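Local coordinates for nodulation protein S (Bradyrhizobium sp., PDB 3OFK), which is an S-adenosylmethionine-dependent N-methyltransferase that probably acts in the synthesis of Nod factor, the lipochitooligosaccharide signal of root nodulation, at residues A[24-29]-A[60-65]; A[81-86]-A[101-106]. One frame throughout, in Å; residues are numbered along the deposited sequence.

Contact 1 of 2, residues A[24-29]-A[60-65]. With SAH (S-adenosyl-L-homocysteine), chain E.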
loop_
_atom_site.group_PDB
_atom_site.type_symbol
_atom_site.label_atom_id
_atom_site.label_comp_id
_atom_site.label_asym_id
_atom_site.label_seq_id
_atom_site.Cartn_x
_atom_site.Cartn_y
_atom_site.Cartn_z
ATOM N N ASP A 24 -3.822 -0.724 -19.531
ATOM C CA ASP A 24 -4.136 0.712 -19.542
ATOM C C ASP A 24 -4.417 1.240 -18.124
ATOM O O ASP A 24 -3.882 2.277 -17.735
ATOM C CB ASP A 24 -5.348 1.047 -20.430
ATOM C CG ASP A 24 -5.120 0.739 -21.938
ATOM O OD1 ASP A 24 -4.021 0.278 -22.306
ATOM O OD2 ASP A 24 -6.057 0.936 -22.768
ATOM N N ASP A 25 -5.243 0.524 -17.361
ATOM C CA ASP A 25 -5.602 0.933 -15.986
ATOM C C ASP A 25 -5.247 -0.223 -15.053
ATOM O O ASP A 25 -6.059 -1.133 -14.848
ATOM C CB ASP A 25 -7.099 1.270 -15.937
ATOM C CG ASP A 25 -7.577 1.767 -14.565
ATOM O OD1 ASP A 25 -6.774 2.258 -13.744
ATOM O OD2 ASP A 25 -8.802 1.674 -14.321
ATOM N N PRO A 26 -4.015 -0.223 -14.513
ATOM C CA PRO A 26 -3.616 -1.342 -13.654
ATOM C C PRO A 26 -4.513 -1.491 -12.451
ATOM O O PRO A 26 -4.794 -0.502 -11.767
ATOM C CB PRO A 26 -2.196 -0.968 -13.238
ATOM C CG PRO A 26 -1.686 -0.182 -14.413
ATOM C CD PRO A 26 -2.878 0.682 -14.772
ATOM N N TRP A 27 -4.968 -2.712 -12.203
ATOM C CA TRP A 27 -5.870 -3.008 -11.070
ATOM C C TRP A 27 -7.194 -2.228 -11.101
ATOM O O TRP A 27 -7.942 -2.186 -10.110
ATOM C CB TRP A 27 -5.145 -2.771 -9.740
ATOM C CG TRP A 27 -4.102 -3.795 -9.441
ATOM C CD1 TRP A 27 -4.289 -4.997 -8.820
ATOM C CD2 TRP A 27 -2.709 -3.712 -9.746
ATOM N NE1 TRP A 27 -3.102 -5.670 -8.732
ATOM C CE2 TRP A 27 -2.109 -4.899 -9.281
ATOM C CE3 TRP A 27 -1.911 -2.756 -10.378
ATOM C CZ2 TRP A 27 -0.742 -5.146 -9.413
ATOM C CZ3 TRP A 27 -0.547 -2.991 -10.492
ATOM C CH2 TRP A 27 0.024 -4.179 -10.008
ATOM N N ARG A 28 -7.505 -1.641 -12.249
ATOM C CA ARG A 28 -8.661 -0.753 -12.371
ATOM C C ARG A 28 -8.748 0.375 -11.317
ATOM O O ARG A 28 -9.839 0.833 -10.982
ATOM C CB ARG A 28 -9.966 -1.573 -12.430
ATOM C CG ARG A 28 -10.603 -1.580 -13.802
ATOM C CD ARG A 28 -12.097 -1.935 -13.689
ATOM N NE ARG A 28 -12.287 -3.220 -12.996
ATOM C CZ ARG A 28 -13.360 -3.560 -12.275
ATOM N NH1 ARG A 28 -14.373 -2.711 -12.116
ATOM N NH2 ARG A 28 -13.416 -4.763 -11.698
ATOM N N LEU A 29 -7.607 0.852 -10.829
ATOM C CA LEU A 29 -7.591 1.849 -9.736
ATOM C C LEU A 29 -8.168 3.214 -10.131
ATOM O O LEU A 29 -8.593 4.003 -9.258
ATOM C CB LEU A 29 -6.163 2.039 -9.196
ATOM C CG LEU A 29 -5.535 0.783 -8.573
ATOM C CD1 LEU A 29 -4.036 0.950 -8.378
ATOM C CD2 LEU A 29 -6.202 0.390 -7.271
ATOM N N CYS A 60 3.058 1.463 -5.731
ATOM C CA CYS A 60 2.421 2.637 -6.335
ATOM C C CYS A 60 1.598 2.358 -7.579
ATOM O O CYS A 60 0.938 3.286 -8.090
ATOM C CB CYS A 60 3.488 3.686 -6.713
ATOM S SG CYS A 60 4.820 3.140 -7.845
ATOM N N ALA A 61 1.624 1.132 -8.079
ATOM C CA ALA A 61 0.992 0.794 -9.369
ATOM C C ALA A 61 1.311 1.901 -10.367
ATOM O O ALA A 61 2.488 2.258 -10.496
ATOM C CB ALA A 61 -0.519 0.596 -9.229
ATOM N N ALA A 62 0.296 2.456 -11.052
ATOM C CA ALA A 62 0.484 3.530 -12.055
ATOM C C ALA A 62 0.444 4.953 -11.475
ATOM O O ALA A 62 0.407 5.907 -12.230
ATOM C CB ALA A 62 -0.517 3.414 -13.200
ATOM N N GLY A 63 0.448 5.099 -10.163
ATOM C CA GLY A 63 0.564 6.427 -9.536
ATOM C C GLY A 63 -0.753 7.071 -9.159
ATOM O O GLY A 63 -0.764 8.245 -8.799
ATOM N N ALA A 64 -1.865 6.336 -9.262
ATOM C CA ALA A 64 -3.186 6.928 -8.951
ATOM C C ALA A 64 -3.233 7.495 -7.533
ATOM O O ALA A 64 -3.717 8.628 -7.344
ATOM C CB ALA A 64 -4.329 5.962 -9.194
ATOM N N PHE A 65 -2.731 6.749 -6.545
ATOM C CA PHE A 65 -2.715 7.239 -5.170
ATOM C C PHE A 65 -1.552 8.191 -4.902
ATOM O O PHE A 65 -1.728 9.176 -4.187
ATOM C CB PHE A 65 -2.763 6.116 -4.117
ATOM C CG PHE A 65 -3.018 6.641 -2.732
ATOM C CD1 PHE A 65 -4.313 6.952 -2.332
ATOM C CD2 PHE A 65 -1.981 6.902 -1.872
ATOM C CE1 PHE A 65 -4.571 7.494 -1.077
ATOM C CE2 PHE A 65 -2.214 7.419 -0.614
ATOM C CZ PHE A 65 -3.550 7.728 -0.222
HETATM N N SAH E . -0.792 1.096 -2.956
HETATM C CA SAH E . -1.485 1.343 -4.216
HETATM C CB SAH E . -1.078 0.291 -5.244
HETATM C CG SAH E . -1.475 -1.160 -5.020
HETATM S SD SAH E . -1.126 -2.278 -6.423
HETATM C C SAH E . -3.015 1.396 -4.086
HETATM O O SAH E . -3.584 0.994 -3.069
HETATM O OXT SAH E . -3.703 1.845 -5.001
HETATM C "C5'" SAH E . 0.323 -3.079 -5.661
HETATM C "C4'" SAH E . 1.693 -2.488 -5.929
HETATM O "O4'" SAH E . 2.630 -3.101 -5.045
HETATM C "C3'" SAH E . 2.206 -2.711 -7.351
HETATM O "O3'" SAH E . 2.799 -1.503 -7.847
HETATM C "C2'" SAH E . 3.255 -3.820 -7.164
HETATM O "O2'" SAH E . 4.272 -3.766 -8.134
HETATM C "C1'" SAH E . 3.771 -3.486 -5.791
HETATM N N9 SAH E . 4.481 -4.543 -5.035
HETATM C C8 SAH E . 4.164 -5.876 -4.959
HETATM N N7 SAH E . 5.042 -6.468 -4.121
HETATM C C5 SAH E . 5.905 -5.547 -3.657
HETATM C C6 SAH E . 6.945 -5.672 -2.736
HETATM N N6 SAH E . 7.259 -6.908 -2.257
HETATM N N1 SAH E . 7.671 -4.548 -2.429
HETATM C C2 SAH E . 7.324 -3.321 -2.987
HETATM N N3 SAH E . 6.261 -3.216 -3.878
HETATM C C4 SAH E . 5.545 -4.318 -4.196
#

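Contact 2 of 2, residues A[81-86]-A[101-106]. With SAH (S-adenosyl-L-homocysteine), chain E.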
loop_
_atom_site.group_PDB
_atom_site.type_symbol
_atom_site.label_atom_id
_atom_site.label_comp_id
_atom_site.label_asym_id
_atom_site.label_seq_id
_atom_site.Cartn_x
_atom_site.Cartn_y
_atom_site.Cartn_z
ATOM N N VAL A 81 8.572 -2.769 -6.168
ATOM C CA VAL A 81 9.407 -3.857 -6.607
ATOM C C VAL A 81 9.507 -3.907 -8.134
ATOM O O VAL A 81 10.440 -4.483 -8.678
ATOM C CB VAL A 81 8.852 -5.178 -6.082
ATOM C CG1 VAL A 81 7.634 -5.615 -6.906
ATOM C CG2 VAL A 81 9.926 -6.225 -6.108
ATOM N N MET A 82 8.557 -3.275 -8.826
ATOM C CA MET A 82 8.514 -3.273 -10.282
ATOM C C MET A 82 8.998 -1.977 -10.927
ATOM O O MET A 82 8.312 -0.956 -10.839
ATOM C CB MET A 82 7.083 -3.532 -10.751
ATOM C CG MET A 82 6.481 -4.868 -10.236
ATOM S SD MET A 82 7.472 -6.312 -10.656
ATOM C CE MET A 82 7.167 -6.431 -12.406
ATOM N N PRO A 83 10.152 -2.015 -11.624
ATOM C CA PRO A 83 10.501 -0.801 -12.380
ATOM C C PRO A 83 9.388 -0.191 -13.247
ATOM O O PRO A 83 9.290 1.032 -13.307
ATOM C CB PRO A 83 11.676 -1.252 -13.244
ATOM C CG PRO A 83 12.306 -2.369 -12.448
ATOM C CD PRO A 83 11.162 -3.079 -11.790
ATOM N N ARG A 84 8.571 -1.011 -13.934
ATOM C CA ARG A 84 7.443 -0.484 -14.724
ATOM C C ARG A 84 6.468 0.366 -13.875
ATOM O O ARG A 84 5.911 1.345 -14.397
ATOM C CB ARG A 84 6.707 -1.607 -15.495
ATOM C CG ARG A 84 5.507 -1.151 -16.377
ATOM C CD ARG A 84 5.906 -0.631 -17.743
ATOM N NE ARG A 84 5.682 0.811 -17.958
ATOM C CZ ARG A 84 6.632 1.748 -18.134
ATOM N NH1 ARG A 84 7.943 1.466 -18.097
ATOM N NH2 ARG A 84 6.263 3.007 -18.346
ATOM N N ALA A 85 6.317 0.061 -12.570
ATOM C CA ALA A 85 5.450 0.850 -11.688
ATOM C C ALA A 85 6.054 2.255 -11.443
ATOM O O ALA A 85 5.368 3.271 -11.577
ATOM C CB ALA A 85 5.195 0.133 -10.371
ATOM N N ILE A 86 7.351 2.283 -11.136
ATOM C CA ILE A 86 8.070 3.562 -10.982
ATOM C C ILE A 86 7.928 4.389 -12.281
ATOM O O ILE A 86 7.598 5.570 -12.229
ATOM C CB ILE A 86 9.580 3.348 -10.670
ATOM C CG1 ILE A 86 9.792 2.412 -9.449
ATOM C CG2 ILE A 86 10.318 4.678 -10.546
ATOM C CD1 ILE A 86 9.046 2.782 -8.225
ATOM N N TRP A 101 12.112 8.035 -5.797
ATOM C CA TRP A 101 11.672 6.685 -6.102
ATOM C C TRP A 101 12.777 5.660 -5.950
ATOM O O TRP A 101 13.981 5.936 -6.142
ATOM C CB TRP A 101 11.097 6.591 -7.524
ATOM C CG TRP A 101 10.178 7.709 -7.912
ATOM C CD1 TRP A 101 10.530 8.990 -8.256
ATOM C CD2 TRP A 101 8.756 7.633 -8.052
ATOM N NE1 TRP A 101 9.411 9.711 -8.577
ATOM C CE2 TRP A 101 8.311 8.900 -8.469
ATOM C CE3 TRP A 101 7.811 6.611 -7.852
ATOM C CZ2 TRP A 101 6.948 9.184 -8.693
ATOM C CZ3 TRP A 101 6.480 6.890 -8.082
ATOM C CH2 TRP A 101 6.063 8.170 -8.482
ATOM N N ALA A 102 12.361 4.438 -5.660
ATOM C CA ALA A 102 13.291 3.303 -5.655
ATOM C C ALA A 102 12.587 2.026 -6.125
ATOM O O ALA A 102 11.512 1.725 -5.660
ATOM C CB ALA A 102 13.917 3.146 -4.271
ATOM N N ALA A 103 13.192 1.307 -7.082
ATOM C CA ALA A 103 12.667 0.050 -7.542
ATOM C C ALA A 103 13.287 -0.989 -6.627
ATOM O O ALA A 103 14.411 -1.443 -6.845
ATOM C CB ALA A 103 13.026 -0.214 -9.041
ATOM N N THR A 104 12.602 -1.272 -5.529
ATOM C CA THR A 104 13.086 -2.254 -4.559
ATOM C C THR A 104 11.895 -2.909 -3.908
ATOM O O THR A 104 10.827 -2.321 -3.762
ATOM C CB THR A 104 13.943 -1.611 -3.420
ATOM O OG1 THR A 104 14.848 -0.662 -3.977
ATOM C CG2 THR A 104 14.763 -2.652 -2.684
ATOM N N ASP A 105 12.131 -4.124 -3.480
ATOM C CA ASP A 105 11.211 -4.877 -2.698
ATOM C C ASP A 105 11.238 -4.277 -1.281
ATOM O O ASP A 105 12.293 -3.850 -0.779
ATOM C CB ASP A 105 11.691 -6.330 -2.693
ATOM C CG ASP A 105 10.673 -7.284 -2.135
ATOM O OD1 ASP A 105 9.995 -6.952 -1.136
ATOM O OD2 ASP A 105 10.564 -8.370 -2.716
ATOM N N ILE A 106 10.084 -4.222 -0.625
ATOM C CA ILE A 106 10.046 -3.704 0.756
ATOM C C ILE A 106 10.958 -4.553 1.681
ATOM O O ILE A 106 11.543 -4.032 2.639
ATOM C CB ILE A 106 8.596 -3.580 1.281
ATOM C CG1 ILE A 106 8.577 -3.040 2.730
ATOM C CG2 ILE A 106 7.834 -4.891 1.160
ATOM C CD1 ILE A 106 9.284 -1.706 2.906
HETATM N N SAH E . -0.792 1.096 -2.956
HETATM C CA SAH E . -1.485 1.343 -4.216
HETATM C CB SAH E . -1.078 0.291 -5.244
HETATM C CG SAH E . -1.475 -1.160 -5.020
HETATM S SD SAH E . -1.126 -2.278 -6.423
HETATM C C SAH E . -3.015 1.396 -4.086
HETATM O O SAH E . -3.584 0.994 -3.069
HETATM O OXT SAH E . -3.703 1.845 -5.001
HETATM C "C5'" SAH E . 0.323 -3.079 -5.661
HETATM C "C4'" SAH E . 1.693 -2.488 -5.929
HETATM O "O4'" SAH E . 2.630 -3.101 -5.045
HETATM C "C3'" SAH E . 2.206 -2.711 -7.351
HETATM O "O3'" SAH E . 2.799 -1.503 -7.847
HETATM C "C2'" SAH E . 3.255 -3.820 -7.164
HETATM O "O2'" SAH E . 4.272 -3.766 -8.134
HETATM C "C1'" SAH E . 3.771 -3.486 -5.791
HETATM N N9 SAH E . 4.481 -4.543 -5.035
HETATM C C8 SAH E . 4.164 -5.876 -4.959
HETATM N N7 SAH E . 5.042 -6.468 -4.121
HETATM C C5 SAH E . 5.905 -5.547 -3.657
HETATM C C6 SAH E . 6.945 -5.672 -2.736
HETATM N N6 SAH E . 7.259 -6.908 -2.257
HETATM N N1 SAH E . 7.671 -4.548 -2.429
HETATM C C2 SAH E . 7.324 -3.321 -2.987
HETATM N N3 SAH E . 6.261 -3.216 -3.878
HETATM C C4 SAH E . 5.545 -4.318 -4.196
#

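Contact 1 of 2, residues A[24-29]-A[60-65]
L29, W27 and P26 pack on three alanines of the segment that leads from the first strand, 52-58, into helix 64-69 of a Rossmann-like methyltransferase, the classic place for grasping the cofactor. There C60 to G63 form a type II' turn, and A61 turns its methyl toward the 24-29 loop. L29 can be followed outward. Its CB meets A64 CB at 4.3 Å; CG stands anti to the carbonyl carbon (chi1 -62°), and the branch beyond turns to A61 and the ligand. CD1 touches A61 CB at 3.6 Å and lies 3.5 Å from OXT of S-adenosyl-L-homocysteine, while CD2 comes within 3.7 Å of that same OXT. W27 lays its indole under the sulfur: SD sits 3.8 Å above the ring plane, over the centre, and CH2 reaches the ribose carbon C3'. The indole also meets the turn, CZ3 lying 3.8 Å from A61 CB, and helix 13-21 packs on it through L17 and L21. An alanine in place of W27 would probably leave the sulfur without its aromatic cover and open a gap beside the methyl of A61. Nearer the loop's start, P26 CD rests 3.9 Å from A62 CB. The turn itself binds the ribose directly, A61 N donating to O3' at 2.9 Å with a bent N-H...O angle of 139°.

Contact 2 of 2, residues A[81-86]-A[101-106]
The indole of W101 carries the carbonyl O of I86 over one of its faces, and the I86 side chain runs past it in the opposite direction. I86 CG2 presses on W101 CB at 3.7 Å, and CD1 comes 4.0 Å from CE3. The ring packs further on A89 and C90 of helix 83-92 and on V78, which places it between that helix and the sheet. The second flat group is the adenine of S-adenosyl-L-homocysteine. V81 covers one of its faces, with CG1 3.7 Å from C5; from the other side of the plane I106 CG2 approaches N1 at 3.6 Å. At the rim two bonds read the base: I106 N donates to N1 at 3.0 Å (158°), and the amino group N6 donates to D105 OD1, also at 3.0 Å (156°). With CG anti to the backbone N (chi1 -169°), the D105 carboxyl carbon is set beside the amino group, and OD1 makes the bond. OD1 accepts a second bond from L107 N, which is likely to steady the carboxylate in its reading position.

V81 and D105 run alongside each other in the same sense, and V81 CG2 meets D105 CB at 3.8 Å; one valine thus serves both base and protein partner, a branch to each. Farther from the ligand, P83 CG meets A103 CB at 4.1 Å. M82 occupies the N-cap position of helix 83-92, and its CG touches the ribose at O2'. D80 ties the loop to the ligand, its OD1 bonded to M82 N and its OD2 to S-adenosyl-L-homocysteine. Strand 73-80, helix 83-92 and strand 99-103 form a beta-alpha-beta unit, and the loops after its two strands contribute to the adenosine pocket, as in other Rossmann-like methyltransferases.

In the fold
The pair illustrates how one cofactor is held by loops at the ends of neighbouring strands, together with the 24-29 loop between two helices. Contact 1 is buried and almost wholly apolar between its segments, and it serves the homocysteine part and the ribose; contact 2 lies at the surface, by the outermost strand 99-103, and adds polar recognition of the base. Helix 83-92 is common ground: contact 2 contains its start, while P26, C60 and A64 of contact 1 rest side chains on it. The two also touch directly, A61 O lying 3.4 Å from A85 CB and C60 SG 4.1 Å from W101 CZ3. D80 also reaches contact 1, its OD2 accepting from C60 N.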